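Local atomic coordinates of ofchtiv-allosamidin (Ostrinia furnacalis, PDB entry 6JMB), a protein that probably hydrolyses chitin, as a family 18 insect group IV chitinase whose active-site cleft binds the inhibitor allosamidin. Residues 251-264 against 310-322. Residues are numbered along the deposited sequence; the frame is centred on the assembly and turned at random.
Sequences GRTFQLSDPSVNAP and PYAFLDYNWVSFD
In the alpha+beta insertion characteristic of many family 18 chitinase TIM barrels, the end of barrel strand 243-256, residues 251-256, pairs antiparallel with strand 317-320, the second arm of a hairpin closed by a type II' turn from Leu-314 to Asn-317. Arg-252 and Ser-320 bond reciprocally through their backbones, as do Phe-254 and Trp-318; Leu-256 N extends the ladder to Tyr-316 O (2.8 Å). Where the strand leaves the barrel, the Arg-252 side chain extends to a salt bridge with Asp-194 of the allosamizoline pocket.

Trp-318 touches Phe-254, Leu-256 and the loop after the strand. Its indole, swung away from the backbone N (chi1 -168°), lies beside Phe-254 and turns an edge to that ring's face in an offset T-shaped pair, planes at 84°, while Leu-256 CG rests 3.8 Å from Trp-318 CB. The loop folds back so that Asn-262 O, near the indole plane, receives Trp-318 NE1 at 2.8 Å; NE1 approaches from above the carbonyl plane, and the bond is bent. A leucine here has no indole N-H for Asn-262 O and would probably open a gap beside Phe-254.

The hairpin's first arm meets the same loop: Pro-264 CD sits over the Tyr-311 ring, and the Asn-262 amide stacks on one face of Phe-313, planes 10° apart. Asn-262 ND2 lies 3.5 Å from Phe-313 CE1 and donates a hydrogen bond to Pro-259 O, which, with the stack, restrains the amide's rotation. A water bridges Pro-259 O and Asp-315 O. Pro-259 CG stands 3.5 Å from the centroid of the Tyr-316 ring, almost on its normal, while Leu-256 O lies in the plane at that ring's edge, 3.1 Å from Tyr-316 CD1.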
loop_
_atom_site.group_PDB
_atom_site.type_symbol
_atom_site.label_atom_id
_atom_site.label_comp_id
_atom_site.label_asym_id
_atom_site.label_seq_id
_atom_site.Cartn_x
_atom_site.Cartn_y
_atom_site.Cartn_z
ATOM N N GLY A 251 11.282 1.472 2.447
ATOM C CA GLY A 251 12.196 1.210 1.361
ATOM C C GLY A 251 12.531 -0.271 1.301
ATOM O O GLY A 251 12.130 -1.060 2.164
ATOM N N ARG A 252 13.280 -0.644 0.265
ATOM C CA ARG A 252 13.707 -2.024 0.082
ATOM C C ARG A 252 15.224 -2.083 -0.028
ATOM O O ARG A 252 15.863 -1.151 -0.535
ATOM C CB ARG A 252 12.997 -2.676 -1.115
ATOM C CG ARG A 252 11.497 -2.791 -0.877
ATOM C CD ARG A 252 10.804 -3.699 -1.887
ATOM N NE ARG A 252 9.450 -4.015 -1.434
ATOM C CZ ARG A 252 9.162 -4.929 -0.512
ATOM N NH1 ARG A 252 10.131 -5.646 0.046
ATOM N NH2 ARG A 252 7.896 -5.138 -0.150
ATOM N N THR A 253 15.802 -3.174 0.483
ATOM C CA THR A 253 17.234 -3.244 0.735
ATOM C C THR A 253 17.844 -4.462 0.056
ATOM O O THR A 253 17.220 -5.527 -0.043
ATOM C CB THR A 253 17.552 -3.267 2.241
ATOM O OG1 THR A 253 17.221 -4.551 2.775
ATOM C CG2 THR A 253 16.766 -2.190 2.994
ATOM N N PHE A 254 19.085 -4.283 -0.398
ATOM C CA PHE A 254 19.781 -5.250 -1.232
ATOM C C PHE A 254 21.210 -5.413 -0.729
ATOM O O PHE A 254 21.783 -4.514 -0.107
ATOM C CB PHE A 254 19.897 -4.753 -2.682
ATOM C CG PHE A 254 18.588 -4.519 -3.383
ATOM C CD1 PHE A 254 17.803 -3.412 -3.085
ATOM C CD2 PHE A 254 18.171 -5.380 -4.393
ATOM C CE1 PHE A 254 16.605 -3.188 -3.761
ATOM C CE2 PHE A 254 16.977 -5.157 -5.073
ATOM C CZ PHE A 254 16.199 -4.060 -4.753
ATOM N N GLN A 255 21.793 -6.575 -1.038
ATOM C CA GLN A 255 23.220 -6.843 -0.881
ATOM C C GLN A 255 23.824 -6.811 -2.278
ATOM O O GLN A 255 23.504 -7.662 -3.112
ATOM C CB GLN A 255 23.429 -8.221 -0.251
ATOM C CG GLN A 255 24.890 -8.610 -0.083
ATOM C CD GLN A 255 25.076 -10.071 0.295
ATOM O OE1 GLN A 255 24.249 -10.924 -0.024
ATOM N NE2 GLN A 255 26.174 -10.363 0.987
ATOM N N LEU A 256 24.681 -5.828 -2.545
ATOM C CA LEU A 256 25.305 -5.727 -3.856
ATOM C C LEU A 256 26.203 -6.927 -4.130
ATOM O O LEU A 256 26.826 -7.489 -3.226
ATOM C CB LEU A 256 26.150 -4.459 -3.930
ATOM C CG LEU A 256 25.372 -3.143 -3.944
ATOM C CD1 LEU A 256 26.314 -1.967 -3.693
ATOM C CD2 LEU A 256 24.620 -2.980 -5.261
ATOM N N SER A 257 26.262 -7.327 -5.404
ATOM C CA SER A 257 27.233 -8.342 -5.799
ATOM C C SER A 257 28.654 -7.802 -5.722
ATOM O O SER A 257 29.572 -8.519 -5.310
ATOM C CB SER A 257 26.933 -8.843 -7.206
ATOM O OG SER A 257 25.656 -9.454 -7.262
ATOM N N ASP A 258 28.854 -6.543 -6.116
ATOM C CA ASP A 258 30.144 -5.866 -6.081
ATOM C C ASP A 258 29.891 -4.453 -5.572
ATOM O O ASP A 258 29.225 -3.664 -6.252
ATOM C CB ASP A 258 30.749 -5.838 -7.489
ATOM C CG ASP A 258 32.165 -5.268 -7.526
ATOM O OD1 ASP A 258 32.514 -4.424 -6.674
ATOM O OD2 ASP A 258 32.931 -5.649 -8.442
ATOM N N PRO A 259 30.396 -4.105 -4.386
ATOM C CA PRO A 259 30.127 -2.765 -3.832
ATOM C C PRO A 259 30.584 -1.614 -4.708
ATOM O O PRO A 259 30.059 -0.504 -4.557
ATOM C CB PRO A 259 30.870 -2.781 -2.487
ATOM C CG PRO A 259 30.917 -4.234 -2.111
ATOM C CD PRO A 259 31.086 -4.979 -3.419
ATOM N N SER A 260 31.549 -1.823 -5.609
ATOM C CA SER A 260 31.973 -0.733 -6.478
ATOM C C SER A 260 31.006 -0.481 -7.625
ATOM O O SER A 260 31.167 0.510 -8.343
ATOM C CB SER A 260 33.384 -0.982 -7.016
ATOM O OG SER A 260 33.410 -2.110 -7.871
ATOM N N VAL A 261 30.020 -1.350 -7.822
ATOM C CA VAL A 261 29.009 -1.185 -8.863
ATOM C C VAL A 261 27.689 -0.984 -8.132
ATOM O O VAL A 261 27.046 -1.953 -7.708
ATOM C CB VAL A 261 28.965 -2.383 -9.817
ATOM C CG1 VAL A 261 27.968 -2.135 -10.922
ATOM C CG2 VAL A 261 30.361 -2.624 -10.405
ATOM N N ASN A 262 27.302 0.283 -7.945
ATOM C CA ASN A 262 26.288 0.640 -6.959
ATOM C C ASN A 262 25.210 1.557 -7.529
ATOM O O ASN A 262 24.476 2.197 -6.767
ATOM C CB ASN A 262 26.951 1.264 -5.726
ATOM C CG ASN A 262 27.983 2.317 -6.099
ATOM O OD1 ASN A 262 27.751 3.140 -6.984
ATOM N ND2 ASN A 262 29.129 2.286 -5.434
ATOM N N ALA A 263 25.100 1.640 -8.849
ATOM C CA ALA A 263 24.001 2.349 -9.467
ATOM C C ALA A 263 22.730 1.513 -9.338
ATOM O O ALA A 263 22.781 0.319 -9.030
ATOM C CB ALA A 263 24.319 2.586 -10.944
ATOM N N PRO A 264 21.563 2.110 -9.580
ATOM C CA PRO A 264 20.375 1.292 -9.824
ATOM C C PRO A 264 20.672 0.333 -10.965
ATOM O O PRO A 264 21.491 0.620 -11.843
ATOM C CB PRO A 264 19.306 2.320 -10.220
ATOM C CG PRO A 264 19.798 3.625 -9.660
ATOM C CD PRO A 264 21.294 3.550 -9.744
ATOM N N PRO A 310 15.333 8.768 -4.469
ATOM C CA PRO A 310 16.670 8.611 -3.895
ATOM C C PRO A 310 17.017 7.146 -3.673
ATOM O O PRO A 310 16.160 6.266 -3.577
ATOM C CB PRO A 310 16.523 9.302 -2.535
ATOM C CG PRO A 310 15.117 8.941 -2.132
ATOM C CD PRO A 310 14.314 8.994 -3.425
ATOM N N TYR A 311 18.316 6.904 -3.569
ATOM C CA TYR A 311 18.818 5.613 -3.132
ATOM C C TYR A 311 20.102 5.860 -2.361
ATOM O O TYR A 311 20.701 6.935 -2.453
ATOM C CB TYR A 311 19.026 4.645 -4.308
ATOM C CG TYR A 311 20.029 5.118 -5.338
ATOM C CD1 TYR A 311 19.686 6.067 -6.294
ATOM C CD2 TYR A 311 21.324 4.613 -5.355
ATOM C CE1 TYR A 311 20.605 6.502 -7.237
ATOM C CE2 TYR A 311 22.245 5.042 -6.295
ATOM C CZ TYR A 311 21.882 5.982 -7.226
ATOM O OH TYR A 311 22.809 6.406 -8.162
ATOM N N ALA A 312 20.522 4.864 -1.591
ATOM C CA ALA A 312 21.674 5.026 -0.722
ATOM C C ALA A 312 22.498 3.754 -0.729
ATOM O O ALA A 312 21.967 2.652 -0.883
ATOM C CB ALA A 312 21.251 5.373 0.710
ATOM N N PHE A 313 23.808 3.905 -0.562
ATOM C CA PHE A 313 24.662 2.731 -0.491
ATOM C C PHE A 313 25.781 2.937 0.517
ATOM O O PHE A 313 26.199 4.063 0.800
ATOM C CB PHE A 313 25.219 2.304 -1.859
ATOM C CG PHE A 313 25.951 3.385 -2.588
ATOM C CD1 PHE A 313 27.303 3.590 -2.369
ATOM C CD2 PHE A 313 25.289 4.192 -3.499
ATOM C CE1 PHE A 313 27.987 4.582 -3.045
ATOM C CE2 PHE A 313 25.969 5.189 -4.184
ATOM C CZ PHE A 313 27.319 5.381 -3.953
ATOM N N LEU A 314 26.240 1.818 1.071
ATOM C CA LEU A 314 27.365 1.807 1.999
ATOM C C LEU A 314 27.949 0.406 1.912
ATOM O O LEU A 314 27.330 -0.552 2.389
ATOM C CB LEU A 314 26.888 2.112 3.411
ATOM C CG LEU A 314 27.950 2.033 4.510
ATOM C CD1 LEU A 314 29.147 2.909 4.159
ATOM C CD2 LEU A 314 27.356 2.450 5.843
ATOM N N ASP A 315 29.120 0.290 1.285
ATOM C CA ASP A 315 29.732 -1.011 1.044
ATOM C C ASP A 315 28.728 -1.945 0.370
ATOM O O ASP A 315 28.226 -1.617 -0.709
ATOM C CB ASP A 315 30.309 -1.595 2.336
ATOM C CG ASP A 315 31.431 -0.757 2.899
ATOM O OD1 ASP A 315 32.182 -0.164 2.102
ATOM O OD2 ASP A 315 31.562 -0.697 4.142
ATOM N N TYR A 316 28.407 -3.086 0.986
ATOM C CA TYR A 316 27.500 -4.029 0.338
ATOM C C TYR A 316 26.041 -3.573 0.347
ATOM O O TYR A 316 25.235 -4.113 -0.418
ATOM C CB TYR A 316 27.642 -5.422 0.957
ATOM C CG TYR A 316 28.813 -6.189 0.388
ATOM C CD1 TYR A 316 28.687 -6.878 -0.805
ATOM C CD2 TYR A 316 30.044 -6.205 1.031
ATOM C CE1 TYR A 316 29.742 -7.571 -1.349
ATOM C CE2 TYR A 316 31.116 -6.900 0.492
ATOM C CZ TYR A 316 30.951 -7.585 -0.699
ATOM O OH TYR A 316 31.997 -8.284 -1.260
ATOM N N ASN A 317 25.675 -2.602 1.182
ATOM C CA ASN A 317 24.275 -2.208 1.309
ATOM C C ASN A 317 23.866 -1.287 0.173
ATOM O O ASN A 317 24.570 -0.322 -0.137
ATOM C CB ASN A 317 24.067 -1.435 2.605
ATOM C CG ASN A 317 24.365 -2.250 3.811
ATOM O OD1 ASN A 317 23.611 -3.155 4.158
ATOM N ND2 ASN A 317 25.478 -1.942 4.470
ATOM N N TRP A 318 22.704 -1.560 -0.417
ATOM C CA TRP A 318 22.079 -0.654 -1.367
ATOM C C TRP A 318 20.601 -0.596 -1.013
ATOM O O TRP A 318 19.953 -1.637 -0.879
ATOM C CB TRP A 318 22.284 -1.166 -2.794
ATOM C CG TRP A 318 21.936 -0.199 -3.873
ATOM C CD1 TRP A 318 22.809 0.577 -4.599
ATOM C CD2 TRP A 318 20.632 0.064 -4.407
ATOM N NE1 TRP A 318 22.122 1.313 -5.530
ATOM C CE2 TRP A 318 20.785 1.018 -5.434
ATOM C CE3 TRP A 318 19.347 -0.408 -4.106
ATOM C CZ2 TRP A 318 19.702 1.515 -6.162
ATOM C CZ3 TRP A 318 18.269 0.082 -4.835
ATOM C CH2 TRP A 318 18.457 1.035 -5.851
ATOM N N VAL A 319 20.071 0.611 -0.839
ATOM C CA VAL A 319 18.721 0.810 -0.322
ATOM C C VAL A 319 17.974 1.772 -1.236
ATOM O O VAL A 319 18.452 2.879 -1.505
ATOM C CB VAL A 319 18.755 1.362 1.116
ATOM C CG1 VAL A 319 17.340 1.644 1.625
ATOM C CG2 VAL A 319 19.467 0.400 2.046
ATOM N N SER A 320 16.803 1.353 -1.706
ATOM C CA SER A 320 15.859 2.246 -2.365
ATOM C C SER A 320 14.861 2.734 -1.323
ATOM O O SER A 320 14.361 1.938 -0.523
ATOM C CB SER A 320 15.112 1.475 -3.448
ATOM O OG SER A 320 13.886 2.102 -3.760
ATOM N N PHE A 321 14.578 4.034 -1.319
ATOM C CA PHE A 321 13.613 4.576 -0.367
ATOM C C PHE A 321 12.935 5.795 -0.977
ATOM O O PHE A 321 13.228 6.197 -2.104
ATOM C CB PHE A 321 14.262 4.877 0.992
ATOM C CG PHE A 321 15.261 6.006 0.968
ATOM C CD1 PHE A 321 16.496 5.858 0.355
ATOM C CD2 PHE A 321 14.969 7.214 1.589
ATOM C CE1 PHE A 321 17.417 6.901 0.352
ATOM C CE2 PHE A 321 15.890 8.253 1.597
ATOM C CZ PHE A 321 17.111 8.098 0.975
ATOM N N ASP A 322 11.996 6.366 -0.226
ATOM C CA ASP A 322 11.339 7.600 -0.622
ATOM C C ASP A 322 11.416 8.591 0.527
ATOM O O ASP A 322 11.273 8.212 1.695
ATOM C CB ASP A 322 9.888 7.337 -1.039
ATOM C CG ASP A 322 9.772 6.957 -2.504
ATOM O OD1 ASP A 322 9.745 7.879 -3.347
ATOM O OD2 ASP A 322 9.740 5.743 -2.826
HETATM O O HOH W 1 21.236 -3.310 2.557
HETATM O O HOH W 2 28.783 0.525 -2.351
#